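Long-range contacts in protein Cdhr2 (Mus musculus, PDB 5CYX), which probably forms calcium-dependent adhesive complexes with CDHR5 on adjacent microvilli, and is represented here by its first three extracellular cadherin repeats: residues Y41-P46 against I76-S81; F110-N115 against V123-L128; Y142-V147 against L183-C188. All coordinates share one frame; numbering follows the deposited sequence.

Contact 1 (Y41-P46 against I76-S81)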
ATOM      1  N   TYR A  41      39.508 -42.192  23.016  1.00 65.71           N
ATOM      2  CA  TYR A  41      38.294 -41.808  22.285  1.00 65.27           C
ATOM      3  C   TYR A  41      38.547 -41.713  20.793  1.00 63.20           C
ATOM      4  O   TYR A  41      39.655 -41.418  20.379  1.00 62.15           O
ATOM      5  CB  TYR A  41      37.821 -40.417  22.715  1.00 65.39           C
ATOM      6  CG  TYR A  41      37.701 -40.230  24.181  1.00 66.28           C
ATOM      7  CD1 TYR A  41      36.495 -40.495  24.836  1.00 65.95           C
ATOM      8  CD2 TYR A  41      38.779 -39.763  24.932  1.00 67.35           C
ATOM      9  CE1 TYR A  41      36.372 -40.305  26.203  1.00 66.25           C
ATOM     10  CE2 TYR A  41      38.657 -39.572  26.307  1.00 66.63           C
ATOM     11  CZ  TYR A  41      37.452 -39.852  26.928  1.00 65.53           C
ATOM     12  OH  TYR A  41      37.308 -39.679  28.281  1.00 67.52           O
ATOM     13  N   GLY A  42      37.494 -41.904  20.004  1.00 61.44           N
ATOM     14  CA  GLY A  42      37.558 -41.685  18.555  1.00 61.36           C
ATOM     15  C   GLY A  42      36.220 -41.256  17.989  1.00 60.85           C
ATOM     16  O   GLY A  42      35.184 -41.365  18.655  1.00 57.87           O
ATOM     17  N   ILE A  43      36.257 -40.730  16.773  1.00 61.21           N
ATOM     18  CA  ILE A  43      35.055 -40.420  16.010  1.00 63.04           C
ATOM     19  C   ILE A  43      35.178 -41.120  14.662  1.00 63.74           C
ATOM     20  O   ILE A  43      36.227 -41.061  14.040  1.00 62.82           O
ATOM     21  CB  ILE A  43      34.813 -38.893  15.918  1.00 63.74           C
ATOM     22  CG1 ILE A  43      34.229 -38.435  17.266  1.00 66.25           C
ATOM     23  CG2 ILE A  43      33.809 -38.525  14.827  1.00 63.67           C
ATOM     24  CD1 ILE A  43      34.106 -36.937  17.474  1.00 67.56           C
ATOM     25  N   SER A  44      34.120 -41.818  14.257  1.00 63.61           N
ATOM     26  CA  SER A  44      34.110 -42.608  13.008  1.00 64.72           C
ATOM     27  C   SER A  44      32.767 -42.474  12.282  1.00 63.96           C
ATOM     28  O   SER A  44      31.806 -41.855  12.794  1.00 61.67           O
ATOM     29  CB  SER A  44      34.385 -44.091  13.301  1.00 66.07           C
ATOM     30  OG  SER A  44      33.331 -44.634  14.094  1.00 67.37           O
ATOM     31  N   GLY A  45      32.722 -43.053  11.082  1.00 62.74           N
ATOM     32  CA  GLY A  45      31.507 -43.075  10.260  1.00 61.70           C
ATOM     33  C   GLY A  45      31.646 -42.046   9.169  1.00 62.10           C
ATOM     34  O   GLY A  45      32.666 -41.354   9.094  1.00 61.11           O
ATOM     35  N   PRO A  46      30.623 -41.925   8.315  1.00 63.24           N
ATOM     36  CA  PRO A  46      30.762 -41.111   7.098  1.00 64.51           C
ATOM     37  C   PRO A  46      31.016 -39.609   7.349  1.00 63.96           C
ATOM     38  O   PRO A  46      31.652 -38.960   6.525  1.00 62.96           O
ATOM     39  CB  PRO A  46      29.429 -41.335   6.373  1.00 64.65           C
ATOM     40  CG  PRO A  46      28.469 -41.730   7.455  1.00 64.28           C
ATOM     41  CD  PRO A  46      29.290 -42.543   8.409  1.00 64.44           C
ATOM     42  N   ILE A  76      27.185 -38.765  13.992  1.00 52.59           N
ATOM     43  CA  ILE A  76      28.552 -39.244  14.149  1.00 54.79           C
ATOM     44  C   ILE A  76      28.555 -40.475  15.032  1.00 55.46           C
ATOM     45  O   ILE A  76      27.646 -40.685  15.795  1.00 56.64           O
ATOM     46  CB  ILE A  76      29.487 -38.166  14.748  1.00 54.07           C
ATOM     47  CG1 ILE A  76      28.880 -37.565  16.019  1.00 54.25           C
ATOM     48  CG2 ILE A  76      29.727 -37.090  13.723  1.00 54.20           C
ATOM     49  CD1 ILE A  76      29.806 -36.626  16.785  1.00 54.29           C
ATOM     50  N   THR A  77      29.587 -41.282  14.906  1.00 56.70           N
ATOM     51  CA  THR A  77      29.808 -42.393  15.809  1.00 58.42           C
ATOM     52  C   THR A  77      31.017 -42.033  16.695  1.00 59.01           C
ATOM     53  O   THR A  77      32.117 -41.736  16.188  1.00 59.82           O
ATOM     54  CB  THR A  77      30.010 -43.722  15.023  1.00 59.39           C
ATOM     55  OG1 THR A  77      28.822 -43.995  14.256  1.00 60.49           O
ATOM     56  CG2 THR A  77      30.258 -44.889  15.956  1.00 59.66           C
ATOM     57  N   ILE A  78      30.790 -42.050  17.992  1.00 58.42           N
ATOM     58  CA  ILE A  78      31.816 -41.882  18.979  1.00 62.13           C
ATOM     59  C   ILE A  78      32.167 -43.240  19.575  1.00 63.02           C
ATOM     60  O   ILE A  78      31.288 -44.056  19.848  1.00 63.22           O
ATOM     61  CB  ILE A  78      31.340 -40.928  20.097  1.00 64.36           C
ATOM     62  CG1 ILE A  78      31.132 -39.524  19.514  1.00 64.72           C
ATOM     63  CG2 ILE A  78      32.382 -40.868  21.217  1.00 65.59           C
ATOM     64  CD1 ILE A  78      30.188 -38.674  20.325  1.00 67.37           C
ATOM     65  N   SER A  79      33.453 -43.442  19.828  1.00 63.02           N
ATOM     66  CA  SER A  79      33.974 -44.696  20.355  1.00 63.70           C
ATOM     67  C   SER A  79      34.881 -44.441  21.549  1.00 63.04           C
ATOM     68  O   SER A  79      35.578 -43.422  21.605  1.00 63.52           O
ATOM     69  CB  SER A  79      34.754 -45.393  19.270  1.00 64.71           C
ATOM     70  OG  SER A  79      35.878 -44.597  18.904  1.00 66.52           O
ATOM     71  N   THR A  80      34.838 -45.346  22.518  1.00 62.20           N
ATOM     72  CA  THR A  80      35.780 -45.366  23.643  1.00 62.37           C
ATOM     73  C   THR A  80      36.377 -46.755  23.682  1.00 63.10           C
ATOM     74  O   THR A  80      35.678 -47.735  23.414  1.00 63.50           O
ATOM     75  CB  THR A  80      35.088 -45.205  25.012  1.00 62.91           C
ATOM     76  OG1 THR A  80      33.932 -46.060  25.025  1.00 62.52           O
ATOM     77  CG2 THR A  80      34.735 -43.741  25.342  1.00 61.83           C
ATOM     78  N   SER A  81      37.648 -46.832  24.044  1.00 64.91           N
ATOM     79  CA  SER A  81      38.362 -48.093  24.136  1.00 66.09           C
ATOM     80  C   SER A  81      39.199 -48.128  25.411  1.00 68.49           C
ATOM     81  O   SER A  81      39.870 -47.159  25.752  1.00 64.32           O
ATOM     82  CB  SER A  81      39.275 -48.296  22.925  1.00 65.52           C
ATOM     83  OG  SER A  81      40.039 -49.476  23.094  1.00 64.82           O
TER

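Contact 2 (F110-N115 against V123-L128)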
ATOM      1  N   PHE A 110      17.520  -2.264 -13.486  1.00 56.30           N
ATOM      2  CA  PHE A 110      16.214  -2.527 -14.053  1.00 54.95           C
ATOM      3  C   PHE A 110      15.786  -1.252 -14.710  1.00 53.60           C
ATOM      4  O   PHE A 110      16.224  -0.174 -14.293  1.00 51.93           O
ATOM      5  CB  PHE A 110      15.216  -2.838 -12.921  1.00 53.96           C
ATOM      6  CG  PHE A 110      15.613  -4.010 -12.106  1.00 54.30           C
ATOM      7  CD1 PHE A 110      15.376  -5.327 -12.583  1.00 55.79           C
ATOM      8  CD2 PHE A 110      16.321  -3.839 -10.933  1.00 53.05           C
ATOM      9  CE1 PHE A 110      15.768  -6.425 -11.820  1.00 55.80           C
ATOM     10  CE2 PHE A 110      16.708  -4.931 -10.170  1.00 53.39           C
ATOM     11  CZ  PHE A 110      16.433  -6.222 -10.601  1.00 54.53           C
ATOM     12  N   SER A 111      14.887  -1.358 -15.674  1.00 52.90           N
ATOM     13  CA  SER A 111      14.269  -0.197 -16.282  1.00 53.61           C
ATOM     14  C   SER A 111      12.793  -0.467 -16.617  1.00 53.28           C
ATOM     15  O   SER A 111      12.399  -1.610 -16.855  1.00 54.11           O
ATOM     16  CB  SER A 111      15.020   0.245 -17.517  1.00 56.19           C
ATOM     17  OG  SER A 111      14.989  -0.800 -18.466  1.00 59.43           O
ATOM     18  N   THR A 112      11.977   0.579 -16.634  1.00 50.85           N
ATOM     19  CA  THR A 112      10.603   0.438 -17.027  1.00 50.46           C
ATOM     20  C   THR A 112      10.071   1.795 -17.497  1.00 50.46           C
ATOM     21  O   THR A 112      10.684   2.856 -17.225  1.00 49.99           O
ATOM     22  CB  THR A 112       9.770  -0.096 -15.800  1.00 49.54           C
ATOM     23  OG1 THR A 112       8.471  -0.460 -16.218  1.00 49.19           O
ATOM     24  CG2 THR A 112       9.630   0.967 -14.734  1.00 48.48           C
ATOM     25  N   SER A 113       8.933   1.766 -18.180  1.00 50.57           N
ATOM     26  CA  SER A 113       8.241   2.977 -18.585  1.00 51.62           C
ATOM     27  C   SER A 113       6.859   3.057 -17.936  1.00 51.47           C
ATOM     28  O   SER A 113       6.154   2.044 -17.864  1.00 51.81           O
ATOM     29  CB  SER A 113       8.047   3.016 -20.089  1.00 52.61           C
ATOM     30  OG  SER A 113       9.297   3.006 -20.685  1.00 54.63           O
ATOM     31  N   ILE A 114       6.457   4.259 -17.545  1.00 49.83           N
ATOM     32  CA  ILE A 114       5.094   4.470 -17.075  1.00 49.71           C
ATOM     33  C   ILE A 114       4.482   5.729 -17.653  1.00 48.96           C
ATOM     34  O   ILE A 114       5.187   6.721 -17.914  1.00 49.20           O
ATOM     35  CB  ILE A 114       5.020   4.509 -15.551  1.00 50.12           C
ATOM     36  CG1 ILE A 114       5.817   5.700 -15.003  1.00 49.96           C
ATOM     37  CG2 ILE A 114       5.495   3.190 -14.971  1.00 50.40           C
ATOM     38  CD1 ILE A 114       6.006   5.673 -13.517  1.00 50.37           C
ATOM     39  N   ASN A 115       3.174   5.665 -17.872  1.00 47.63           N
ATOM     40  CA  ASN A 115       2.404   6.801 -18.315  1.00 47.47           C
ATOM     41  C   ASN A 115       2.367   7.830 -17.214  1.00 45.97           C
ATOM     42  O   ASN A 115       2.193   7.462 -16.045  1.00 44.90           O
ATOM     43  CB  ASN A 115       0.942   6.405 -18.580  1.00 48.48           C
ATOM     44  CG  ASN A 115       0.754   5.661 -19.878  1.00 49.65           C
ATOM     45  OD1 ASN A 115      -0.263   5.028 -20.070  1.00 53.28           O
ATOM     46  ND2 ASN A 115       1.703   5.690 -20.727  1.00 49.68           N
ATOM     47  N   VAL A 123       1.168   0.239  -8.525  1.00 43.27           N
ATOM     48  CA  VAL A 123       2.505  -0.344  -8.597  1.00 43.90           C
ATOM     49  C   VAL A 123       3.241   0.074  -9.886  1.00 44.46           C
ATOM     50  O   VAL A 123       2.775  -0.145 -10.996  1.00 45.52           O
ATOM     51  CB  VAL A 123       2.537  -1.883  -8.458  1.00 44.91           C
ATOM     52  CG1 VAL A 123       3.919  -2.447  -8.776  1.00 45.32           C
ATOM     53  CG2 VAL A 123       2.178  -2.286  -7.035  1.00 45.71           C
ATOM     54  N   VAL A 124       4.446   0.593  -9.694  1.00 44.20           N
ATOM     55  CA  VAL A 124       5.314   1.041 -10.762  1.00 44.31           C
ATOM     56  C   VAL A 124       6.219  -0.065 -11.255  1.00 44.30           C
ATOM     57  O   VAL A 124       6.451  -0.159 -12.410  1.00 44.41           O
ATOM     58  CB  VAL A 124       6.217   2.222 -10.310  1.00 44.27           C
ATOM     59  CG1 VAL A 124       7.339   2.523 -11.343  1.00 44.33           C
ATOM     60  CG2 VAL A 124       5.359   3.423 -10.112  1.00 44.67           C
ATOM     61  N   PHE A 125       6.774  -0.825 -10.333  1.00 44.59           N
ATOM     62  CA  PHE A 125       7.732  -1.870 -10.628  1.00 45.53           C
ATOM     63  C   PHE A 125       7.936  -2.668  -9.369  1.00 45.26           C
ATOM     64  O   PHE A 125       7.847  -2.105  -8.231  1.00 44.06           O
ATOM     65  CB  PHE A 125       9.110  -1.273 -11.023  1.00 46.20           C
ATOM     66  CG  PHE A 125       9.994  -2.254 -11.771  1.00 47.15           C
ATOM     67  CD1 PHE A 125       9.631  -2.710 -13.034  1.00 48.23           C
ATOM     68  CD2 PHE A 125      11.180  -2.753 -11.192  1.00 47.48           C
ATOM     69  CE1 PHE A 125      10.427  -3.643 -13.721  1.00 49.22           C
ATOM     70  CE2 PHE A 125      11.985  -3.666 -11.889  1.00 48.62           C
ATOM     71  CZ  PHE A 125      11.586  -4.134 -13.139  1.00 49.23           C
ATOM     72  N   SER A 126       8.288  -3.931  -9.547  1.00 45.39           N
ATOM     73  CA  SER A 126       8.523  -4.831  -8.429  1.00 46.24           C
ATOM     74  C   SER A 126       9.901  -5.475  -8.526  1.00 47.50           C
ATOM     75  O   SER A 126      10.325  -5.872  -9.595  1.00 46.47           O
ATOM     76  CB  SER A 126       7.405  -5.874  -8.371  1.00 47.41           C
ATOM     77  OG  SER A 126       6.188  -5.218  -8.017  1.00 47.46           O
ATOM     78  N   VAL A 127      10.635  -5.473  -7.416  1.00 48.19           N
ATOM     79  CA  VAL A 127      11.874  -6.235  -7.323  1.00 49.77           C
ATOM     80  C   VAL A 127      11.736  -7.381  -6.299  1.00 51.12           C
ATOM     81  O   VAL A 127      10.855  -7.369  -5.426  1.00 50.13           O
ATOM     82  CB  VAL A 127      13.063  -5.316  -6.991  1.00 49.60           C
ATOM     83  CG1 VAL A 127      13.329  -4.376  -8.168  1.00 49.87           C
ATOM     84  CG2 VAL A 127      12.813  -4.499  -5.714  1.00 48.64           C
ATOM     85  N   LEU A 128      12.606  -8.377  -6.411  1.00 52.02           N
ATOM     86  CA  LEU A 128      12.609  -9.501  -5.475  1.00 52.63           C
ATOM     87  C   LEU A 128      14.030  -9.803  -5.043  1.00 53.00           C
ATOM     88  O   LEU A 128      14.897 -10.066  -5.878  1.00 51.69           O
ATOM     89  CB  LEU A 128      12.012 -10.743  -6.140  1.00 53.88           C
ATOM     90  CG  LEU A 128      11.807 -11.946  -5.216  1.00 55.08           C
ATOM     91  CD1 LEU A 128      10.840 -11.606  -4.064  1.00 54.38           C
ATOM     92  CD2 LEU A 128      11.335 -13.146  -6.030  1.00 56.77           C
TER
HETATM   93  O   HOH W   1       5.738  -0.107 -15.496  1.00 51.88           O

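Contact 3 (Y142-V147 against L183-C188)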
ATOM      1  N   TYR A 142      12.712  -4.066   2.159  1.00 46.09           N
ATOM      2  CA  TYR A 142      13.193  -3.196   1.096  1.00 45.50           C
ATOM      3  C   TYR A 142      13.229  -1.727   1.460  1.00 45.39           C
ATOM      4  O   TYR A 142      12.387  -1.252   2.199  1.00 43.44           O
ATOM      5  CB  TYR A 142      12.296  -3.340  -0.125  1.00 44.88           C
ATOM      6  CG  TYR A 142      12.264  -4.759  -0.616  1.00 44.90           C
ATOM      7  CD1 TYR A 142      11.351  -5.679  -0.089  1.00 44.66           C
ATOM      8  CD2 TYR A 142      13.142  -5.191  -1.617  1.00 44.46           C
ATOM      9  CE1 TYR A 142      11.343  -6.998  -0.539  1.00 44.74           C
ATOM     10  CE2 TYR A 142      13.140  -6.488  -2.058  1.00 44.52           C
ATOM     11  CZ  TYR A 142      12.232  -7.382  -1.554  1.00 44.65           C
ATOM     12  OH  TYR A 142      12.243  -8.676  -2.008  1.00 44.73           O
ATOM     13  N   PHE A 143      14.154  -1.003   0.838  1.00 44.92           N
ATOM     14  CA  PHE A 143      14.355   0.426   1.116  1.00 46.32           C
ATOM     15  C   PHE A 143      14.707   1.173  -0.148  1.00 47.24           C
ATOM     16  O   PHE A 143      15.471   0.658  -0.979  1.00 46.76           O
ATOM     17  CB  PHE A 143      15.500   0.659   2.109  1.00 46.83           C
ATOM     18  CG  PHE A 143      15.337  -0.075   3.350  1.00 47.03           C
ATOM     19  CD1 PHE A 143      14.632   0.499   4.434  1.00 47.49           C
ATOM     20  CD2 PHE A 143      15.824  -1.362   3.461  1.00 46.84           C
ATOM     21  CE1 PHE A 143      14.463  -0.228   5.603  1.00 48.16           C
ATOM     22  CE2 PHE A 143      15.631  -2.101   4.616  1.00 47.30           C
ATOM     23  CZ  PHE A 143      14.947  -1.522   5.705  1.00 47.99           C
ATOM     24  N   ILE A 144      14.135   2.370  -0.285  1.00 48.21           N
ATOM     25  CA  ILE A 144      14.520   3.306  -1.303  1.00 49.37           C
ATOM     26  C   ILE A 144      15.608   4.175  -0.708  1.00 51.26           C
ATOM     27  O   ILE A 144      15.332   4.938   0.208  1.00 52.98           O
ATOM     28  CB  ILE A 144      13.346   4.183  -1.789  1.00 48.96           C
ATOM     29  CG1 ILE A 144      12.344   3.312  -2.561  1.00 47.98           C
ATOM     30  CG2 ILE A 144      13.854   5.312  -2.700  1.00 49.14           C
ATOM     31  CD1 ILE A 144      11.027   4.013  -2.811  1.00 47.85           C
ATOM     32  N   GLU A 145      16.820   4.064  -1.220  1.00 52.22           N
ATOM     33  CA  GLU A 145      17.962   4.824  -0.698  1.00 56.22           C
ATOM     34  C   GLU A 145      18.039   6.238  -1.257  1.00 56.73           C
ATOM     35  O   GLU A 145      18.230   7.185  -0.503  1.00 56.47           O
ATOM     36  CB  GLU A 145      19.289   4.091  -0.950  1.00 57.70           C
ATOM     37  CG  GLU A 145      19.482   2.842  -0.093  1.00 59.27           C
ATOM     38  CD  GLU A 145      19.637   3.158   1.390  1.00 62.04           C
ATOM     39  OE1 GLU A 145      20.727   3.664   1.794  1.00 65.69           O
ATOM     40  OE2 GLU A 145      18.651   2.942   2.159  1.00 61.93           O
ATOM     41  N   LYS A 146      17.912   6.366  -2.569  1.00 56.78           N
ATOM     42  CA  LYS A 146      18.019   7.656  -3.233  1.00 59.26           C
ATOM     43  C   LYS A 146      17.106   7.733  -4.438  1.00 56.95           C
ATOM     44  O   LYS A 146      16.830   6.708  -5.082  1.00 55.69           O
ATOM     45  CB  LYS A 146      19.487   7.901  -3.679  1.00 64.32           C
ATOM     46  CG  LYS A 146      19.768   9.364  -4.006  1.00 69.63           C
ATOM     47  CD  LYS A 146      21.248   9.770  -3.953  1.00 74.79           C
ATOM     48  CE  LYS A 146      21.879   9.581  -2.562  1.00 77.96           C
ATOM     49  NZ  LYS A 146      21.186  10.298  -1.444  1.00 79.97           N
ATOM     50  N   VAL A 147      16.637   8.932  -4.738  1.00 55.53           N
ATOM     51  CA  VAL A 147      15.929   9.235  -5.972  1.00 55.50           C
ATOM     52  C   VAL A 147      16.704  10.355  -6.705  1.00 57.90           C
ATOM     53  O   VAL A 147      17.113  11.312  -6.091  1.00 58.15           O
ATOM     54  CB  VAL A 147      14.474   9.603  -5.664  1.00 54.65           C
ATOM     55  CG1 VAL A 147      13.652   9.902  -6.905  1.00 53.98           C
ATOM     56  CG2 VAL A 147      13.821   8.469  -4.911  1.00 54.22           C
ATOM     57  N   LEU A 183      16.014   5.389  -9.251  1.00 49.84           N
ATOM     58  CA  LEU A 183      15.881   5.043  -7.859  1.00 50.51           C
ATOM     59  C   LEU A 183      17.009   4.098  -7.538  1.00 50.47           C
ATOM     60  O   LEU A 183      17.253   3.148  -8.308  1.00 52.00           O
ATOM     61  CB  LEU A 183      14.566   4.317  -7.616  1.00 50.01           C
ATOM     62  CG  LEU A 183      13.244   5.049  -7.594  1.00 50.01           C
ATOM     63  CD1 LEU A 183      12.908   5.723  -8.895  1.00 50.68           C
ATOM     64  CD2 LEU A 183      12.170   4.026  -7.259  1.00 49.58           C
ATOM     65  N   GLU A 184      17.674   4.334  -6.413  1.00 49.19           N
ATOM     66  CA  GLU A 184      18.597   3.383  -5.837  1.00 49.29           C
ATOM     67  C   GLU A 184      17.909   2.655  -4.670  1.00 47.97           C
ATOM     68  O   GLU A 184      17.396   3.316  -3.786  1.00 46.00           O
ATOM     69  CB  GLU A 184      19.836   4.109  -5.337  1.00 50.95           C
ATOM     70  CG  GLU A 184      20.745   3.241  -4.511  1.00 52.24           C
ATOM     71  CD  GLU A 184      22.007   3.947  -4.084  1.00 55.11           C
ATOM     72  OE1 GLU A 184      22.252   5.109  -4.482  1.00 57.51           O
ATOM     73  OE2 GLU A 184      22.793   3.290  -3.396  1.00 57.25           O
ATOM     74  N   LEU A 185      17.958   1.317  -4.648  1.00 47.70           N
ATOM     75  CA  LEU A 185      17.347   0.520  -3.544  1.00 48.20           C
ATOM     76  C   LEU A 185      18.357  -0.357  -2.867  1.00 48.71           C
ATOM     77  O   LEU A 185      19.450  -0.619  -3.404  1.00 48.38           O
ATOM     78  CB  LEU A 185      16.250  -0.424  -4.052  1.00 47.94           C
ATOM     79  CG  LEU A 185      15.427   0.003  -5.236  1.00 48.82           C
ATOM     80  CD1 LEU A 185      14.455  -1.133  -5.593  1.00 49.64           C
ATOM     81  CD2 LEU A 185      14.647   1.252  -4.913  1.00 48.91           C
ATOM     82  N   LYS A 186      17.990  -0.820  -1.683  1.00 48.79           N
ATOM     83  CA  LYS A 186      18.630  -1.996  -1.097  1.00 50.48           C
ATOM     84  C   LYS A 186      17.618  -2.899  -0.390  1.00 49.54           C
ATOM     85  O   LYS A 186      16.469  -2.528  -0.205  1.00 48.12           O
ATOM     86  CB  LYS A 186      19.789  -1.650  -0.167  1.00 52.72           C
ATOM     87  CG  LYS A 186      19.379  -0.834   1.045  1.00 55.17           C
ATOM     88  CD  LYS A 186      20.511  -0.663   2.068  1.00 58.12           C
ATOM     89  CE  LYS A 186      19.914  -0.090   3.366  1.00 60.57           C
ATOM     90  NZ  LYS A 186      20.912   0.405   4.363  1.00 63.26           N
ATOM     91  N   ALA A 187      18.071  -4.103  -0.081  1.00 49.43           N
ATOM     92  CA  ALA A 187      17.287  -5.072   0.640  1.00 50.40           C
ATOM     93  C   ALA A 187      18.132  -5.506   1.815  1.00 50.24           C
ATOM     94  O   ALA A 187      19.302  -5.791   1.620  1.00 50.66           O
ATOM     95  CB  ALA A 187      16.924  -6.269  -0.268  1.00 49.96           C
ATOM     96  N   CYS A 188      17.555  -5.503   3.018  1.00 49.91           N
ATOM     97  CA  CYS A 188      18.205  -6.073   4.191  1.00 51.14           C
ATOM     98  C   CYS A 188      17.359  -7.201   4.751  1.00 49.67           C
ATOM     99  O   CYS A 188      16.163  -7.303   4.462  1.00 50.40           O
ATOM    100  CB  CYS A 188      18.441  -5.017   5.278  1.00 54.54           C
ATOM    101  SG  CYS A 188      19.312  -3.554   4.655  1.00 59.73           S
TER

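Contact 1 (Y41-P46 against I76-S81)
Tyr41 overlaps the methyl of Thr80 obliquely: CD1 and CE1 of its ring both meet Thr80 CG2, CD1 at 3.7 Å. On the same face, two residues along, Ile43 and Ile78 stand side by side and point the same way, with their CG1 atoms 4.0 Å apart. In both isoleucines CG1 is anti to the carbonyl carbon, which sets the two ethyl branches alongside each other. The reverse face, carrying Ser44, Thr77 and Ser79, is more polar: Ser44 OG lies 3.6 Å from both CB and CG2 of Thr77. Ser79 OG, held between its own backbone N and carbonyl carbon (chi1 63°), leans over Gly42 and gives a weak bond to Gly42 O at 3.3 Å. That carbonyl also accepts Ser79 N at 2.9 Å, while Gly42 N donates to Ser79 O. The second hydrogen-bonded pair is Ser44 with Thr77, where Ser44 N reaches Thr77 O at 2.8 Å. The strands run antiparallel at 153°. Thr80 OG1 is hydrogen-bonded to Ser6 OG of the second subunit, whose Phe7 packs on Ile78. This is an antiparallel edge pair in the four-stranded sheet of the first cadherin repeat's beta sandwich: strand 40-44 is outermost, strand 73-81 separates it from strand 86-96, and the Tyr41–Ile43 face packs on Leu29 of strand 25-30 and on Phe51 and Val53 of strand 51-53.

Contact 2 (F110-N115 against V123-L128)
Phe110 and Phe125 form the aromatic part of the contact, their side chains crossing at about a right angle. The ring planes are inclined at 50° with centroids 5.7 Å apart, an oblique pair in which the CE2–CZ corner of Phe125 meets CB, CG and CD1 of Phe110; the nearest approach is CE2 to Phe110 CB, 3.5 Å. Phe125 CG, anti to its backbone N (chi1 -161°), carries the ring that meets Phe110 and Thr112. A CH-pi contact follows: Val127 CG1 sits over one face of the Phe110 ring, displaced toward the CD2–CE2 rim and 4.3 Å from the centroid. Aliphatic groups complete the apolar set. Thr112 packs on the Phe125 ring, the two sliding past each other in opposite directions with Thr112 CB 3.8 Å from Phe125 CD1, and Ile114 CD1 touches both methyls of Val124 at 4.1 Å. Polar linkage is through one water, 2.8 Å from Thr112 OG1 and 3.2 Å from Ser113 O and Val124 O, which are among the acceptors competing for its protons. The strand axes approach to 7.9 Å, so side chains and this water join the two sheets of the second cadherin repeat's sandwich. Strand 109-115 pairs with strand 206-213 at the border of one sheet, strand 123-126 lies at the border of the other beside strand 165-168, and Ile114 reaches inward to Ile210 while Val124 reaches Leu168.

Contact 3 (Y142-V147 against L183-C188)
Ile144 and Leu185 lie side by side on the packed face of this antiparallel pair, pointing the same way, with Ile144 CG1 3.9 Å from Leu185 CD2. Leu185 CB also presses to 3.3 Å from Phe143 O. To one side of this pair CD2 and CE2 of Tyr142 approach Ala187 CB obliquely; to the other, Val147 CG2 meets Leu183 CG more distantly. Ile160 packs on Tyr142, Ile144 and Leu185, and Tyr142 OH is hydrogen-bonded to Ala129 N. The other face is looser and largely charged. Glu145 and Lys186 slant across each other through their aliphatic portions, Glu145 CG lying 3.8 Å from Lys186 CG. The bend of Glu145 at chi2 (-67°) turns CD toward the lysine, yet OE2 remains 4.1 Å from Lys186 NZ: opposite charges that probably attract, but beyond a salt bridge. Lys186, extended beyond CG, carries NZ above the Phe143 ring at a range offering at most weak cation-pi attraction. Cys188 SG comes obliquely to that ring, 4.0 Å from CE2, and is disulfide-bonded to Cys202. Between the faces, Phe143 and Lys186 exchange two backbone bonds. Farther on, Glu184 O takes Glu145 N at 2.7 Å and, more weakly, Lys146 N at 3.3 Å, and Glu184 N returns to Lys146 O. Two residues opposite one shift the register and bring Glu145 onto the same side as Glu184 and Lys186. This is a classic beta bulge, here in an edge strand of the Greek-key beta sandwich of the second cadherin repeat.

In the fold
The three contacts follow one another along the chain but sample two cadherin repeats. Contact 1 belongs to the first, the repeat required for binding CDHR5; contacts 2 and 3 share the second. Contact 1 is remote, its centre about 57 Å from that of contact 2 and about 51 Å from that of contact 3, with three calcium ions bound at the junction between the repeats. Contacts 2 and 3 have centres about 14 Å apart and touch: Val127 CG2 packs 3.7 Å from Leu185 CD1, and Leu128 CA lies 3.6 Å from Tyr142 OH. Calcium flanks both ends of the second repeat: the Cys188 side chain is about 8 Å from an ion at the first junction, that of Ile114 about 12 Å from one at the second.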